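Local coordinates for P91 (Metagenome, PDB 4ZI5), which hydrolyses phosphotriesters as a promiscuous activity of a dienelactone hydrolase-like alpha/beta hydrolase, at the interface of chains A and B. Residues are numbered along the deposited sequence; one frame, centred on the assembly and turned at random. Chains: chain A/B, P91.

The interface of chains A and B. Residues chain A 171, 200-203, 244, 247; chain B 207-209, 232, 236.
Two donors grip the carboxylate oxygen OD2 of A:Asp201, one from each chain. From its own chain, the hydroxyl OG of A:Ser171 lies 2.8 Å from A:Asp201 OD2 and approaches from above the carboxylate plane, 66° out of it. Across the interface, B:Arg236 NH2 reaches the syn lone pair of A:Asp201 OD2 at 2.9 Å in an almost straight bond, 176° at the hydrogen. B:Arg236 NH1 meets the syn lone pair of A:Asp201 OD1 at 2.8 Å, completing an end-on, tip-to-tip salt bridge with planes only 23° apart. A:Asp201 gets there with CG anti to its backbone N, and A:Ser171 probably fixes its rotation.

A second carboxylate takes the guanidinium side-on, its extended side chain crossing the arginine at about a right angle. B:Arg236 NE uses the syn lone pair of A:Glu247 OE1 at 3.1 Å, while NH2 meets OE2 of the same residue at 3.0 Å from above the carboxylate plane. NH2 thus bridges both acids, whose negative charges would favour the charged guanidinium. B:Thr232 CG2 covers one guanidinium face centrally, and the amide of A:Gln203 crosses the arginine obliquely near CD. B:Arg236, extended from CG to NE, has 104 Å² of its surface buried by chain A, the largest share in this patch; an alanine here, lacking the guanidinium that pairs with both carboxylates, would probably weaken the interface.

Farther along, B:Gly208 N donates to the backbone O of A:Trp202 at 2.8 Å, and B:Gly208 CA sits over the indole five-membered ring, 3.5 Å from its centroid, as a CH-pi contact. As modelled, B:Asn209 OD1 and A:Val200 O clash at 2.8 Å because both can only accept, so the amide may be flipped.

In the deposited assembly, a two-fold symmetric pair that may or may not be the biological dimer, strands 202-207 pair antiparallel through A:Gln203 and B:Leu207, flanked by helices 231-248, which supply B:Arg236 and A:Glu247.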
loop_
_atom_site.group_PDB
_atom_site.type_symbol
_atom_site.label_atom_id
_atom_site.label_comp_id
_atom_site.label_asym_id
_atom_site.label_seq_id
_atom_site.Cartn_x
_atom_site.Cartn_y
_atom_site.Cartn_z
ATOM N N SER A 171 1.750 -2.877 14.800
ATOM C CA SER A 171 1.969 -2.576 13.386
ATOM C C SER A 171 1.194 -1.308 13.067
ATOM O O SER A 171 0.158 -1.011 13.705
ATOM C CB SER A 171 1.436 -3.703 12.516
ATOM O OG SER A 171 1.908 -3.616 11.190
ATOM N N VAL A 200 9.335 0.732 14.141
ATOM C CA VAL A 200 7.949 0.264 14.140
ATOM C C VAL A 200 7.752 -0.560 12.865
ATOM O O VAL A 200 8.385 -0.276 11.849
ATOM C CB VAL A 200 6.994 1.490 14.176
ATOM C CG1 VAL A 200 5.514 1.121 13.927
ATOM C CG2 VAL A 200 7.150 2.249 15.500
ATOM N N ASP A 201 6.902 -1.571 12.917
ATOM C CA ASP A 201 6.447 -2.263 11.711
ATOM C C ASP A 201 5.415 -1.385 11.001
ATOM O O ASP A 201 4.239 -1.428 11.330
ATOM C CB ASP A 201 5.827 -3.623 12.063
ATOM C CG ASP A 201 5.230 -4.323 10.843
ATOM O OD1 ASP A 201 5.772 -4.120 9.734
ATOM O OD2 ASP A 201 4.239 -5.061 10.987
ATOM N N TRP A 202 5.890 -0.566 10.059
ATOM C CA TRP A 202 5.074 0.478 9.478
ATOM C C TRP A 202 4.972 0.420 7.957
ATOM O O TRP A 202 5.887 -0.055 7.274
ATOM C CB TRP A 202 5.530 1.862 9.920
ATOM C CG TRP A 202 6.843 2.376 9.372
ATOM C CD1 TRP A 202 8.103 2.145 9.862
ATOM C CD2 TRP A 202 6.999 3.285 8.289
ATOM N NE1 TRP A 202 9.031 2.830 9.136
ATOM C CE2 TRP A 202 8.383 3.535 8.148
ATOM C CE3 TRP A 202 6.100 3.908 7.407
ATOM C CZ2 TRP A 202 8.893 4.392 7.162
ATOM C CZ3 TRP A 202 6.611 4.732 6.393
ATOM C CH2 TRP A 202 7.995 4.954 6.279
ATOM N N GLN A 203 3.835 0.914 7.466
ATOM C CA GLN A 203 3.643 1.210 6.062
ATOM C C GLN A 203 2.890 2.513 5.929
ATOM O O GLN A 203 2.014 2.812 6.749
ATOM C CB GLN A 203 2.803 0.168 5.361
ATOM C CG GLN A 203 3.187 -1.280 5.544
ATOM C CD GLN A 203 2.154 -2.181 4.932
ATOM O OE1 GLN A 203 2.101 -2.331 3.710
ATOM N NE2 GLN A 203 1.296 -2.784 5.774
ATOM N N LEU A 244 -3.497 -6.788 6.107
ATOM C CA LEU A 244 -2.693 -6.674 7.303
ATOM C C LEU A 244 -3.296 -7.478 8.472
ATOM O O LEU A 244 -2.576 -8.156 9.179
ATOM C CB LEU A 244 -2.521 -5.213 7.714
ATOM C CG LEU A 244 -1.632 -4.932 8.926
ATOM C CD1 LEU A 244 -0.178 -5.324 8.632
ATOM C CD2 LEU A 244 -1.719 -3.463 9.319
ATOM N N GLU A 247 -2.766 -11.232 7.796
ATOM C CA GLU A 247 -1.350 -11.529 8.066
ATOM C C GLU A 247 -1.060 -11.640 9.578
ATOM O O GLU A 247 -0.365 -12.564 10.032
ATOM C CB GLU A 247 -0.468 -10.430 7.445
ATOM C CG GLU A 247 1.037 -10.559 7.735
ATOM C CD GLU A 247 1.814 -9.284 7.443
ATOM O OE1 GLU A 247 1.488 -8.516 6.504
ATOM O OE2 GLU A 247 2.786 -9.020 8.176
ATOM N N LEU B 207 7.351 1.024 2.485
ATOM C CA LEU B 207 7.518 -0.143 3.324
ATOM C C LEU B 207 8.587 0.105 4.377
ATOM O O LEU B 207 9.756 0.199 4.074
ATOM C CB LEU B 207 7.853 -1.347 2.466
ATOM C CG LEU B 207 6.674 -1.699 1.547
ATOM C CD1 LEU B 207 7.159 -2.373 0.298
ATOM C CD2 LEU B 207 5.576 -2.515 2.244
ATOM N N GLY B 208 8.176 0.227 5.631
ATOM C CA GLY B 208 9.114 0.539 6.694
ATOM C C GLY B 208 10.156 -0.552 6.864
ATOM O O GLY B 208 9.883 -1.718 6.613
ATOM N N ASN B 209 11.356 -0.148 7.274
ATOM C CA ASN B 209 12.449 -1.048 7.640
ATOM C C ASN B 209 13.060 -1.754 6.446
ATOM O O ASN B 209 13.917 -2.602 6.608
ATOM C CB ASN B 209 12.015 -2.084 8.684
ATOM C CG ASN B 209 11.382 -1.456 9.897
ATOM O OD1 ASN B 209 10.198 -1.675 10.189
ATOM N ND2 ASN B 209 12.143 -0.638 10.575
ATOM N N THR B 232 9.044 -9.356 5.006
ATOM C CA THR B 232 7.761 -8.643 5.223
ATOM C C THR B 232 7.427 -7.718 4.075
ATOM O O THR B 232 6.286 -7.757 3.542
ATOM C CB THR B 232 7.738 -7.866 6.543
ATOM O OG1 THR B 232 8.001 -8.786 7.603
ATOM C CG2 THR B 232 6.395 -7.218 6.776
ATOM N N ARG B 236 4.303 -8.179 1.415
ATOM C CA ARG B 236 3.320 -7.103 1.304
ATOM C C ARG B 236 3.301 -6.454 -0.078
ATOM O O ARG B 236 2.234 -6.123 -0.573
ATOM C CB ARG B 236 3.552 -6.033 2.380
ATOM C CG ARG B 236 3.161 -6.504 3.773
ATOM C CD ARG B 236 3.581 -5.519 4.845
ATOM N NE ARG B 236 3.281 -6.061 6.177
ATOM C CZ ARG B 236 3.657 -5.517 7.334
ATOM N NH1 ARG B 236 4.376 -4.399 7.372
ATOM N NH2 ARG B 236 3.338 -6.130 8.474
HETATM O O HOH W 1 6.284 -2.825 5.820
HETATM O O HOH W 2 8.367 -3.589 8.876
HETATM O O HOH W 3 11.827 2.221 8.813
#